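Local coordinates for protein crustacyanin-C1 subunit (PDB 1I4U) that binds the carotenoid astaxanthin as a lipocalin subunit of crustacyanin, the complex that gives the lobster carapace its blue colour, at residues 36-41 against 140-145; 29-34 against 134-139; 51-56 against 66-71. All blocks are in the same frame, centred on the assembly; numbering follows the deposited sequence.

Contact 1 (36-41 against 140-145); sequences YQFALT and ANLADQ
F38 and L142 form the tight part of this contact. CB of L142 sits over one face of the F38 ring, 4.0 Å from its centroid and 20° off the ring normal. This is a CH-pi contact, shifted toward the CD1 rim, where CB of L142 comes within 3.7 Å of CD1 of F38. CG of F38 lies anti to the backbone N (chi1 178°), which starts the side chain toward residues 140-142. A140 O lies near the plane of the same ring, at its edge. V147 of helix 144-156 touches both F38 and L142 and extends the apolar patch.

The other end is looser. Y36 presents one ring face to the backbone N of A140, with CD1 of Y36 4.0 Å from that N. No hydrogen bond crosses between the two segments. N141 is exposed and points away, and its O is held instead by S137 and S139. Y175 meets the Y36 ring edge-to-face.

At F38 and A39 the strand has a classic beta bulge opposite I135. The whole is the lipocalin arrangement, in which the chain leaving the last barrel strand packs outside the first strand before entering the long helix.

Contact 2 (29-34 against 134-139); sequences NSYAGV and FIFSRS
R138 reaches across to residues 32-34 and ties the end of strand 128-137 to the start of strand 33-41. It contributes the largest buried surface, followed by V34 and Y31. The arrangement fits a known lipocalin feature: an arginine just after the last barrel strand packs on the tryptophan of the first strand at the closed end of the barrel. Here R138 makes a cation-pi contact with W35.

The guanidinium meets the backbone edge-on. NH1 and NH2 of R138 both donate to the one oxygen of A32, at 3.0 Å from NH1 to A32 O and 2.9 Å from NH2 to A32 O. Both approach from the same face of the carbonyl plane. NH1 also donates to V34 O at 3.1 Å, from well above the carbonyl plane. NE bonds to Y112 O. Together these bonds fix the rotation of the group.

C of G33 lies at the edge of the guanidinium, near its plane, 3.6 Å from NH1 of R138. A side chain there would be tight against NH1 and jammed against the carbonyl of A32.

Y31 OH is 4.2 Å from CD2 of F136, and the two side chains cross at about a right angle. Y31 O accepts a bond from W35 NE1.

V34 takes part through its backbone oxygen: besides NH1, one water donates to V34 O at 2.8 Å and to R138 O at 2.7 Å.

Contact 3 (51-56 against 66-71); sequences CVRNEY and ESTGIA. Unlike the reference sequence in segment 66-71: E66 (reference Lys).
R53 pairs with T68 and E55 with E66 through backbone hydrogen bonds, two per pair. In the first, R53 N is 2.9 Å from T68 O. In the second, E55 N is 2.8 Å from E66 O. N54 and S67 form the non-hydrogen-bonded pair between them. The axes of segments 52-56 and 66-68 run at 168°, nearly antiparallel.

On the N54 and S67 face the bond is between side chains. S67 OG donates to N54 OD1 at 2.6 Å, and Y97 OH also bonds S67 OG. An alanine here would remove this acceptor and would probably leave the S67 hydroxyl freer to turn, with Y97 still beside it.

Charge and water hold the face of R53, E55, E66 and T68. R53 NH1 forms a salt bridge with E55 OE1 at 2.9 Å, in the guanidinium plane. The same NH1 donates to a water that also bonds R53 O and T68 OG1, and Q178 bonds T68 OG1 too. E66 OE2 is 4.2 Å from E55 OE1, a like-charge pair that R53 probably eases.

Apolar contact is slight: C51 SG is 4.2 Å from I70 CG1. C51 is also disulfide-bonded to C173. The chain turns corners at C51 and G69. This is the antiparallel hairpin of strands 52-58 and 63-68 in the lipocalin barrel.

Contact 3 is the buried one, contact 2 is partly buried, and contact 1 lies at the surface. Contacts 1 and 2 share strand 33-41, which pairs with strands 128-137 and 52-58, among others. Contact 3 pairs strand 52-58 with the next strand out. Backbone bonds tie the three together: Y36 N to S137 O, Q37 N to V52 O, and G33 O to Y56 N. Their chemistry differs with place. Contact 1 is apolar packing outside the barrel. Contact 2, at the barrel end, rests on an arginine bonded to backbone carbonyls. Contact 3 is regular strand pairing with polar side chains on both faces.

Contact 1 (36-41 against 140-145)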
ATOM      1  N   TYR A  36      14.951 -17.067   0.200  1.00 10.13           N
ATOM      2  CA  TYR A  36      15.822 -16.113  -0.455  1.00 10.28           C
ATOM      3  C   TYR A  36      15.129 -15.574  -1.694  1.00 11.38           C
ATOM      4  O   TYR A  36      14.455 -16.292  -2.420  1.00 14.21           O
ATOM      5  CB  TYR A  36      17.128 -16.809  -0.880  1.00 10.96           C
ATOM      6  CG  TYR A  36      17.880 -17.399   0.295  1.00 10.92           C
ATOM      7  CD1 TYR A  36      17.623 -18.677   0.737  1.00 11.84           C
ATOM      8  CD2 TYR A  36      18.844 -16.657   0.993  1.00 12.57           C
ATOM      9  CE1 TYR A  36      18.301 -19.223   1.817  1.00 13.14           C
ATOM     10  CE2 TYR A  36      19.505 -17.192   2.077  1.00 13.46           C
ATOM     11  CZ  TYR A  36      19.231 -18.488   2.498  1.00 14.20           C
ATOM     12  OH  TYR A  36      19.890 -19.019   3.558  1.00 19.32           O
ATOM     13  N   GLN A  37      15.288 -14.284  -1.972  1.00 11.48           N
ATOM     14  CA  GLN A  37      14.700 -13.710  -3.182  1.00 11.31           C
ATOM     15  C   GLN A  37      15.627 -13.991  -4.339  1.00 11.98           C
ATOM     16  O   GLN A  37      16.699 -13.385  -4.424  1.00 13.01           O
ATOM     17  CB  GLN A  37      14.522 -12.208  -3.002  1.00 11.04           C
ATOM     18  CG  GLN A  37      13.878 -11.518  -4.232  1.00 11.67           C
ATOM     19  CD  GLN A  37      13.865 -10.038  -3.948  1.00 11.01           C
ATOM     20  OE1 GLN A  37      13.024  -9.424  -3.288  1.00 13.09           O
ATOM     21  NE2 GLN A  37      14.808  -9.231  -4.299  1.00 13.27           N
ATOM     22  N   PHE A  38      15.206 -14.889  -5.236  1.00 12.03           N
ATOM     23  CA  PHE A  38      16.027 -15.266  -6.376  1.00 11.46           C
ATOM     24  C   PHE A  38      16.018 -14.203  -7.465  1.00 11.42           C
ATOM     25  O   PHE A  38      17.054 -13.935  -8.063  1.00 12.24           O
ATOM     26  CB  PHE A  38      15.535 -16.600  -6.924  1.00 12.07           C
ATOM     27  CG  PHE A  38      16.265 -17.083  -8.146  1.00 13.53           C
ATOM     28  CD1 PHE A  38      17.547 -17.604  -8.043  1.00 17.11           C
ATOM     29  CD2 PHE A  38      15.670 -16.960  -9.383  1.00 15.05           C
ATOM     30  CE1 PHE A  38      18.234 -18.004  -9.164  1.00 19.38           C
ATOM     31  CE2 PHE A  38      16.336 -17.399 -10.499  1.00 19.04           C
ATOM     32  CZ  PHE A  38      17.627 -17.916 -10.411  1.00 20.14           C
ATOM     33  N   ALA A  39      14.829 -13.656  -7.734  1.00 11.57           N
ATOM     34  CA  ALA A  39      14.676 -12.660  -8.806  1.00 11.42           C
ATOM     35  C   ALA A  39      13.375 -11.892  -8.545  1.00 11.82           C
ATOM     36  O   ALA A  39      12.480 -12.393  -7.854  1.00 11.70           O
ATOM     37  CB  ALA A  39      14.627 -13.243 -10.209  1.00 13.06           C
ATOM     38  N   LEU A  40      13.281 -10.703  -9.107  1.00 10.96           N
ATOM     39  CA  LEU A  40      12.077  -9.881  -8.995  1.00 11.42           C
ATOM     40  C   LEU A  40      11.988  -8.942 -10.197  1.00 11.24           C
ATOM     41  O   LEU A  40      13.006  -8.615 -10.799  1.00 13.07           O
ATOM     42  CB  LEU A  40      12.010  -9.099  -7.678  1.00 10.67           C
ATOM     43  CG  LEU A  40      12.766  -7.804  -7.582  1.00 10.76           C
ATOM     44  CD1 LEU A  40      12.408  -7.111  -6.264  1.00 11.75           C
ATOM     45  CD2 LEU A  40      14.273  -8.002  -7.666  1.00 12.74           C
ATOM     46  N   THR A  41      10.737  -8.535 -10.501  1.00 11.30           N
ATOM     47  CA  THR A  41      10.532  -7.502 -11.498  1.00 12.01           C
ATOM     48  C   THR A  41      10.671  -6.136 -10.830  1.00 12.45           C
ATOM     49  O   THR A  41      10.485  -6.019  -9.621  1.00 12.34           O
ATOM     50  CB  THR A  41       9.156  -7.651 -12.205  1.00 13.10           C
ATOM     51  OG1 THR A  41       8.077  -7.501 -11.266  1.00 12.24           O
ATOM     52  CG2 THR A  41       8.998  -9.022 -12.842  1.00 13.81           C
ATOM     53  N   ALA A 140      20.280 -20.257  -1.862  1.00 14.21           N
ATOM     54  CA  ALA A 140      20.798 -19.093  -2.549  1.00 13.94           C
ATOM     55  C   ALA A 140      20.640 -19.218  -4.049  1.00 14.73           C
ATOM     56  O   ALA A 140      20.450 -18.213  -4.724  1.00 16.57           O
ATOM     57  CB  ALA A 140      22.254 -18.839  -2.205  1.00 15.90           C
ATOM     58  N   ASN A 141      20.717 -20.449  -4.546  1.00 15.54           N
ATOM     59  CA  ASN A 141      20.547 -20.765  -5.951  1.00 16.58           C
ATOM     60  C   ASN A 141      19.173 -21.339  -6.200  1.00 14.81           C
ATOM     61  O   ASN A 141      18.500 -21.785  -5.255  1.00 17.06           O
ATOM     62  CB  ASN A 141      21.641 -21.763  -6.363  1.00 20.27           C
ATOM     63  CG  ASN A 141      23.045 -21.188  -6.217  1.00 20.38           C
ATOM     64  OD1 ASN A 141      23.366 -20.250  -6.934  1.00 36.46           O
ATOM     65  ND2 ASN A 141      23.866 -21.733  -5.341  1.00 28.46           N
ATOM     66  N   LEU A 142      18.720 -21.367  -7.445  1.00 16.63           N
ATOM     67  CA  LEU A 142      17.499 -22.067  -7.792  1.00 15.78           C
ATOM     68  C   LEU A 142      17.673 -22.689  -9.169  1.00 17.36           C
ATOM     69  O   LEU A 142      17.967 -21.959 -10.115  1.00 22.25           O
ATOM     70  CB  LEU A 142      16.303 -21.116  -7.791  1.00 14.44           C
ATOM     71  CG  LEU A 142      14.941 -21.797  -7.976  1.00 14.30           C
ATOM     72  CD1 LEU A 142      14.672 -22.740  -6.850  1.00 15.24           C
ATOM     73  CD2 LEU A 142      13.863 -20.713  -8.080  1.00 17.85           C
ATOM     74  N   ALA A 143      17.518 -24.014  -9.186  1.00 17.86           N
ATOM     75  CA  ALA A 143      17.606 -24.777 -10.418  1.00 19.37           C
ATOM     76  C   ALA A 143      16.610 -24.341 -11.482  1.00 16.49           C
ATOM     77  O   ALA A 143      15.519 -23.898 -11.189  1.00 17.34           O
ATOM     78  CB  ALA A 143      17.438 -26.259 -10.111  1.00 25.29           C
ATOM     79  N   ASP A 144      17.011 -24.440 -12.743  1.00 20.06           N
ATOM     80  CA  ASP A 144      16.215 -23.981 -13.867  1.00 21.33           C
ATOM     81  C   ASP A 144      14.891 -24.713 -13.836  1.00 19.69           C
ATOM     82  O   ASP A 144      13.930 -24.085 -14.218  1.00 20.70           O
ATOM     83  CB  ASP A 144      17.000 -24.204 -15.162  1.00 23.14           C
ATOM     84  CG  ASP A 144      18.175 -23.304 -15.426  1.00 31.07           C
ATOM     85  OD1 ASP A 144      18.674 -22.500 -14.605  1.00 48.30           O
ATOM     86  OD2 ASP A 144      18.705 -23.364 -16.578  1.00 50.16           O
ATOM     87  N   GLN A 145      14.800 -25.962 -13.359  1.00 19.58           N
ATOM     88  CA  GLN A 145      13.480 -26.590 -13.469  1.00 20.07           C
ATOM     89  C   GLN A 145      12.432 -25.837 -12.657  1.00 19.11           C
ATOM     90  O   GLN A 145      11.277 -25.794 -13.048  1.00 21.97           O
ATOM     91  CB  GLN A 145      13.362 -28.042 -13.027  1.00 25.63           C
ATOM     92  CG  GLN A 145      13.769 -28.322 -11.595  1.00 30.17           C
ATOM     93  CD  GLN A 145      13.782 -29.796 -11.224  1.00 32.05           C
ATOM     94  OE1 GLN A 145      12.795 -30.465 -11.518  1.00 54.14           O
ATOM     95  NE2 GLN A 145      14.892 -30.182 -10.604  1.00 42.94           N
TER

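Contact 2 (29-34 against 134-139)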
ATOM      1  N   ASN A  29       2.471 -23.542   8.047  1.00 20.69           N
ATOM      2  CA  ASN A  29       3.709 -23.864   8.763  1.00 21.43           C
ATOM      3  C   ASN A  29       4.754 -24.285   7.772  1.00 21.99           C
ATOM      4  O   ASN A  29       5.951 -24.055   7.936  1.00 23.65           O
ATOM      5  CB  ASN A  29       3.374 -24.955   9.758  1.00 24.25           C
ATOM      6  CG  ASN A  29       2.868 -24.424  11.093  1.00 31.22           C
ATOM      7  OD1 ASN A  29       3.630 -23.805  11.841  1.00 41.43           O
ATOM      8  ND2 ASN A  29       1.592 -24.666  11.423  1.00 46.72           N
ATOM      9  N   SER A  30       4.333 -24.942   6.686  1.00 20.42           N
ATOM     10  CA  SER A  30       5.316 -25.355   5.692  1.00 18.51           C
ATOM     11  C   SER A  30       5.867 -24.189   4.881  1.00 16.56           C
ATOM     12  O   SER A  30       6.886 -24.379   4.207  1.00 17.57           O
ATOM     13  CB  SER A  30       4.705 -26.407   4.762  1.00 21.51           C
ATOM     14  OG  SER A  30       4.453 -27.629   5.465  1.00 28.20           O
ATOM     15  N   TYR A  31       5.202 -23.061   4.892  1.00 16.53           N
ATOM     16  CA  TYR A  31       5.672 -21.859   4.211  1.00 15.91           C
ATOM     17  C   TYR A  31       6.622 -21.022   5.061  1.00 13.96           C
ATOM     18  O   TYR A  31       7.298 -20.121   4.577  1.00 14.85           O
ATOM     19  CB  TYR A  31       4.466 -21.010   3.756  1.00 16.33           C
ATOM     20  CG  TYR A  31       4.830 -19.949   2.747  1.00 14.88           C
ATOM     21  CD1 TYR A  31       5.147 -20.214   1.419  1.00 15.89           C
ATOM     22  CD2 TYR A  31       4.839 -18.614   3.169  1.00 16.09           C
ATOM     23  CE1 TYR A  31       5.468 -19.220   0.534  1.00 16.78           C
ATOM     24  CE2 TYR A  31       5.165 -17.626   2.247  1.00 17.37           C
ATOM     25  CZ  TYR A  31       5.479 -17.915   0.944  1.00 16.88           C
ATOM     26  OH  TYR A  31       5.813 -16.894   0.077  1.00 18.53           O
ATOM     27  N   ALA A  32       6.658 -21.350   6.347  1.00 15.72           N
ATOM     28  CA  ALA A  32       7.537 -20.604   7.275  1.00 15.27           C
ATOM     29  C   ALA A  32       9.002 -20.990   7.023  1.00 12.97           C
ATOM     30  O   ALA A  32       9.325 -21.829   6.201  1.00 14.76           O
ATOM     31  CB  ALA A  32       7.123 -20.820   8.689  1.00 18.63           C
ATOM     32  N   GLY A  33       9.890 -20.315   7.731  1.00 13.92           N
ATOM     33  CA  GLY A  33      11.310 -20.537   7.604  1.00 12.92           C
ATOM     34  C   GLY A  33      11.912 -19.470   6.679  1.00 12.06           C
ATOM     35  O   GLY A  33      11.379 -18.357   6.481  1.00 12.85           O
ATOM     36  N   VAL A  34      13.049 -19.837   6.104  1.00 12.27           N
ATOM     37  CA  VAL A  34      13.874 -18.885   5.353  1.00 11.41           C
ATOM     38  C   VAL A  34      13.659 -19.047   3.870  1.00 10.52           C
ATOM     39  O   VAL A  34      13.750 -20.156   3.338  1.00 12.15           O
ATOM     40  CB  VAL A  34      15.355 -19.071   5.739  1.00 12.60           C
ATOM     41  CG1 VAL A  34      16.240 -18.135   4.909  1.00 13.29           C
ATOM     42  CG2 VAL A  34      15.531 -18.812   7.225  1.00 15.39           C
ATOM     43  N   PHE A 134       7.908 -11.937  -7.948  1.00 10.81           N
ATOM     44  CA  PHE A 134       9.071 -12.443  -7.216  1.00 10.66           C
ATOM     45  C   PHE A 134       9.188 -13.939  -7.400  1.00 11.61           C
ATOM     46  O   PHE A 134       8.195 -14.621  -7.405  1.00 11.92           O
ATOM     47  CB  PHE A 134       8.972 -12.170  -5.726  1.00 11.43           C
ATOM     48  CG  PHE A 134       8.588 -10.760  -5.314  1.00 10.85           C
ATOM     49  CD1 PHE A 134       7.269 -10.360  -5.362  1.00 13.18           C
ATOM     50  CD2 PHE A 134       9.549  -9.844  -4.906  1.00 12.65           C
ATOM     51  CE1 PHE A 134       6.928  -9.075  -5.004  1.00 13.89           C
ATOM     52  CE2 PHE A 134       9.185  -8.560  -4.522  1.00 12.72           C
ATOM     53  CZ  PHE A 134       7.874  -8.181  -4.592  1.00 14.01           C
ATOM     54  N   ILE A 135      10.432 -14.409  -7.476  1.00 11.07           N
ATOM     55  CA  ILE A 135      10.758 -15.821  -7.412  1.00 11.35           C
ATOM     56  C   ILE A 135      11.552 -16.003  -6.132  1.00 11.57           C
ATOM     57  O   ILE A 135      12.607 -15.352  -5.981  1.00 11.90           O
ATOM     58  CB  ILE A 135      11.516 -16.320  -8.652  1.00 12.45           C
ATOM     59  CG1 ILE A 135      10.667 -16.140  -9.919  1.00 13.65           C
ATOM     60  CG2 ILE A 135      11.962 -17.767  -8.564  1.00 15.33           C
ATOM     61  CD1 ILE A 135      11.449 -16.334 -11.222  1.00 17.33           C
ATOM     62  N   PHE A 136      11.044 -16.827  -5.241  1.00 12.03           N
ATOM     63  CA  PHE A 136      11.718 -17.189  -3.999  1.00 12.59           C
ATOM     64  C   PHE A 136      12.271 -18.638  -4.055  1.00 11.59           C
ATOM     65  O   PHE A 136      11.673 -19.491  -4.719  1.00 11.88           O
ATOM     66  CB  PHE A 136      10.740 -17.134  -2.849  1.00 15.04           C
ATOM     67  CG  PHE A 136      10.386 -15.834  -2.186  1.00 15.20           C
ATOM     68  CD1 PHE A 136      10.705 -14.593  -2.736  1.00 15.21           C
ATOM     69  CD2 PHE A 136       9.706 -15.849  -0.949  1.00 15.88           C
ATOM     70  CE1 PHE A 136      10.429 -13.406  -2.081  1.00 17.53           C
ATOM     71  CE2 PHE A 136       9.434 -14.656  -0.266  1.00 17.42           C
ATOM     72  CZ  PHE A 136       9.784 -13.459  -0.850  1.00 18.89           C
ATOM     73  N   SER A 137      13.385 -18.835  -3.386  1.00 11.64           N
ATOM     74  CA  SER A 137      14.055 -20.119  -3.294  1.00 10.53           C
ATOM     75  C   SER A 137      14.345 -20.462  -1.843  1.00  9.94           C
ATOM     76  O   SER A 137      14.591 -19.590  -1.031  1.00 10.40           O
ATOM     77  CB  SER A 137      15.345 -20.089  -4.090  1.00 12.06           C
ATOM     78  OG  SER A 137      16.018 -21.353  -4.009  1.00 13.57           O
ATOM     79  N   ARG A 138      14.378 -21.764  -1.544  1.00 10.51           N
ATOM     80  CA  ARG A 138      14.864 -22.164  -0.223  1.00 10.27           C
ATOM     81  C   ARG A 138      16.378 -22.141  -0.086  1.00 10.80           C
ATOM     82  O   ARG A 138      16.876 -22.339   1.043  1.00 12.66           O
ATOM     83  CB  ARG A 138      14.306 -23.541   0.142  1.00 11.01           C
ATOM     84  CG  ARG A 138      12.824 -23.590   0.422  1.00 12.00           C
ATOM     85  CD  ARG A 138      12.406 -22.688   1.560  1.00 11.10           C
ATOM     86  NE  ARG A 138      11.066 -23.034   2.019  1.00 11.71           N
ATOM     87  CZ  ARG A 138      10.528 -22.538   3.131  1.00 11.45           C
ATOM     88  NH1 ARG A 138      11.175 -21.692   3.899  1.00 13.10           N
ATOM     89  NH2 ARG A 138       9.305 -22.919   3.481  1.00 13.03           N
ATOM     90  N   SER A 139      17.087 -21.872  -1.138  1.00 11.28           N
ATOM     91  CA  SER A 139      18.539 -21.766  -1.163  1.00 14.18           C
ATOM     92  C   SER A 139      18.982 -20.542  -1.915  1.00 13.79           C
ATOM     93  O   SER A 139      18.210 -19.827  -2.572  1.00 13.95           O
ATOM     94  CB  SER A 139      19.102 -23.055  -1.765  1.00 17.31           C
ATOM     95  OG  SER A 139      18.455 -23.482  -2.900  1.00 29.80           O
TER
HETATM   96  O   HOH W   1      15.769 -22.060   3.448  1.00 17.66           O

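Contact 3 (51-56 against 66-71)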
ATOM      1  N   CYS A  51      21.317  -9.911  -1.457  1.00 10.24           N
ATOM      2  CA  CYS A  51      21.401 -10.922  -0.398  1.00 10.18           C
ATOM      3  C   CYS A  51      20.097 -11.042   0.359  1.00  9.63           C
ATOM      4  O   CYS A  51      20.080 -11.381   1.534  1.00 10.15           O
ATOM      5  CB  CYS A  51      22.567 -10.615   0.565  1.00 10.26           C
ATOM      6  SG  CYS A  51      24.164 -10.538  -0.282  1.00 10.97           S
ATOM      7  N   VAL A  52      18.995 -10.774  -0.329  1.00  9.88           N
ATOM      8  CA  VAL A  52      17.671 -10.651   0.289  1.00  9.34           C
ATOM      9  C   VAL A  52      17.226 -11.979   0.872  1.00  9.11           C
ATOM     10  O   VAL A  52      17.047 -12.961   0.128  1.00 10.32           O
ATOM     11  CB  VAL A  52      16.664 -10.149  -0.738  1.00 10.53           C
ATOM     12  CG1 VAL A  52      15.294 -10.058  -0.103  1.00 11.41           C
ATOM     13  CG2 VAL A  52      17.096  -8.802  -1.349  1.00 11.31           C
ATOM     14  N   ARG A  53      17.068 -11.999   2.182  1.00  9.77           N
ATOM     15  CA  ARG A  53      16.813 -13.171   2.981  1.00  9.62           C
ATOM     16  C   ARG A  53      15.585 -12.873   3.851  1.00  9.88           C
ATOM     17  O   ARG A  53      15.629 -11.971   4.662  1.00 10.26           O
ATOM     18  CB  ARG A  53      18.003 -13.485   3.859  1.00  9.84           C
ATOM     19  CG  ARG A  53      17.914 -14.683   4.750  1.00 10.50           C
ATOM     20  CD  ARG A  53      19.100 -14.764   5.711  1.00 11.57           C
ATOM     21  NE  ARG A  53      19.174 -15.959   6.522  1.00 13.37           N
ATOM     22  CZ  ARG A  53      18.527 -16.193   7.648  1.00 12.42           C
ATOM     23  NH1 ARG A  53      17.697 -15.260   8.121  1.00 13.08           N
ATOM     24  NH2 ARG A  53      18.712 -17.346   8.282  1.00 16.15           N
ATOM     25  N   ASN A  54      14.528 -13.633   3.645  1.00  9.25           N
ATOM     26  CA  ASN A  54      13.242 -13.387   4.319  1.00  9.95           C
ATOM     27  C   ASN A  54      12.962 -14.566   5.248  1.00 10.57           C
ATOM     28  O   ASN A  54      12.760 -15.674   4.817  1.00 11.57           O
ATOM     29  CB  ASN A  54      12.127 -13.200   3.317  1.00 10.88           C
ATOM     30  CG  ASN A  54      12.392 -12.143   2.280  1.00 11.76           C
ATOM     31  OD1 ASN A  54      12.630 -11.010   2.672  1.00 12.02           O
ATOM     32  ND2 ASN A  54      12.408 -12.509   0.988  1.00 14.40           N
ATOM     33  N   GLU A  55      12.991 -14.258   6.550  1.00 11.58           N
ATOM     34  CA  GLU A  55      12.792 -15.265   7.591  1.00 11.43           C
ATOM     35  C   GLU A  55      11.363 -15.097   8.122  1.00 11.47           C
ATOM     36  O   GLU A  55      11.020 -14.044   8.636  1.00 12.96           O
ATOM     37  CB  GLU A  55      13.850 -15.128   8.691  1.00 13.98           C
ATOM     38  CG  GLU A  55      13.755 -16.227   9.710  1.00 16.69           C
ATOM     39  CD  GLU A  55      14.911 -16.161  10.689  1.00 26.99           C
ATOM     40  OE1 GLU A  55      15.939 -15.503  10.475  1.00 21.59           O
ATOM     41  OE2 GLU A  55      14.709 -16.770  11.738  1.00 42.80           O
ATOM     42  N   TYR A  56      10.564 -16.130   7.955  1.00 12.01           N
ATOM     43  CA  TYR A  56       9.173 -16.123   8.332  1.00 12.52           C
ATOM     44  C   TYR A  56       8.897 -17.021   9.550  1.00 13.89           C
ATOM     45  O   TYR A  56       9.316 -18.191   9.580  1.00 16.90           O
ATOM     46  CB  TYR A  56       8.332 -16.675   7.188  1.00 13.09           C
ATOM     47  CG  TYR A  56       8.238 -15.786   5.971  1.00 15.13           C
ATOM     48  CD1 TYR A  56       8.945 -14.629   5.712  1.00 26.83           C
ATOM     49  CD2 TYR A  56       7.325 -16.095   5.005  1.00 29.54           C
ATOM     50  CE1 TYR A  56       8.850 -13.828   4.629  1.00 26.82           C
ATOM     51  CE2 TYR A  56       7.244 -15.270   3.911  1.00 30.18           C
ATOM     52  CZ  TYR A  56       7.963 -14.179   3.669  1.00 22.63           C
ATOM     53  OH  TYR A  56       7.743 -13.429   2.541  1.00 21.94           O
ATOM     54  N   GLU A  66      11.378 -11.236   9.242  1.00 10.94           N
ATOM     55  CA  GLU A  66      12.596 -10.455   9.302  1.00 11.05           C
ATOM     56  C   GLU A  66      13.238 -10.582   7.912  1.00 11.27           C
ATOM     57  O   GLU A  66      13.637 -11.661   7.495  1.00 11.71           O
ATOM     58  CB  GLU A  66      13.550 -10.932  10.407  1.00 13.72           C
ATOM     59  CG  GLU A  66      12.944 -10.789  11.793  1.00 17.46           C
ATOM     60  CD  GLU A  66      13.858 -11.214  12.894  1.00 28.17           C
ATOM     61  OE1 GLU A  66      14.033 -10.377  13.775  1.00 60.83           O
ATOM     62  OE2 GLU A  66      14.270 -12.351  12.717  1.00 39.64           O
ATOM     63  N   SER A  67      13.299  -9.461   7.189  1.00 10.20           N
ATOM     64  CA  SER A  67      13.886  -9.391   5.885  1.00  9.91           C
ATOM     65  C   SER A  67      15.218  -8.657   5.995  1.00  9.41           C
ATOM     66  O   SER A  67      15.281  -7.564   6.544  1.00 11.48           O
ATOM     67  CB  SER A  67      12.982  -8.665   4.891  1.00 10.47           C
ATOM     68  OG  SER A  67      11.823  -9.413   4.607  1.00 11.51           O
ATOM     69  N   THR A  68      16.300  -9.277   5.505  1.00  9.64           N
ATOM     70  CA  THR A  68      17.623  -8.719   5.679  1.00  9.64           C
ATOM     71  C   THR A  68      18.378  -8.807   4.353  1.00  9.58           C
ATOM     72  O   THR A  68      18.059  -9.554   3.435  1.00  9.67           O
ATOM     73  CB  THR A  68      18.426  -9.467   6.779  1.00  9.82           C
ATOM     74  OG1 THR A  68      18.600 -10.823   6.358  1.00 10.31           O
ATOM     75  CG2 THR A  68      17.729  -9.365   8.123  1.00 10.54           C
ATOM     76  N   GLY A  69      19.457  -8.031   4.298  1.00 10.07           N
ATOM     77  CA  GLY A  69      20.361  -8.060   3.137  1.00  9.52           C
ATOM     78  C   GLY A  69      21.139  -6.739   3.111  1.00  9.72           C
ATOM     79  O   GLY A  69      21.313  -6.120   4.171  1.00 11.79           O
ATOM     80  N   ILE A  70      21.596  -6.371   1.933  1.00 10.54           N
ATOM     81  CA  ILE A  70      22.393  -5.167   1.728  1.00 11.15           C
ATOM     82  C   ILE A  70      21.504  -4.132   1.039  1.00 11.35           C
ATOM     83  O   ILE A  70      20.956  -4.426  -0.028  1.00 12.25           O
ATOM     84  CB  ILE A  70      23.653  -5.436   0.876  1.00 12.70           C
ATOM     85  CG1 ILE A  70      24.409  -6.687   1.300  1.00 16.37           C
ATOM     86  CG2 ILE A  70      24.546  -4.210   0.882  1.00 14.80           C
ATOM     87  CD1 ILE A  70      24.810  -6.578   2.737  1.00 27.07           C
ATOM     88  N   ALA A  71      21.398  -2.958   1.630  1.00 11.81           N
ATOM     89  CA  ALA A  71      20.596  -1.839   1.134  1.00 13.02           C
ATOM     90  C   ALA A  71      21.302  -1.215  -0.058  1.00 14.39           C
ATOM     91  O   ALA A  71      22.478  -1.541  -0.328  1.00 13.02           O
ATOM     92  CB  ALA A  71      20.463  -0.834   2.252  1.00 15.95           C
TER
HETATM   93  O   HOH W   2      16.717 -12.594   7.353  1.00 12.31           O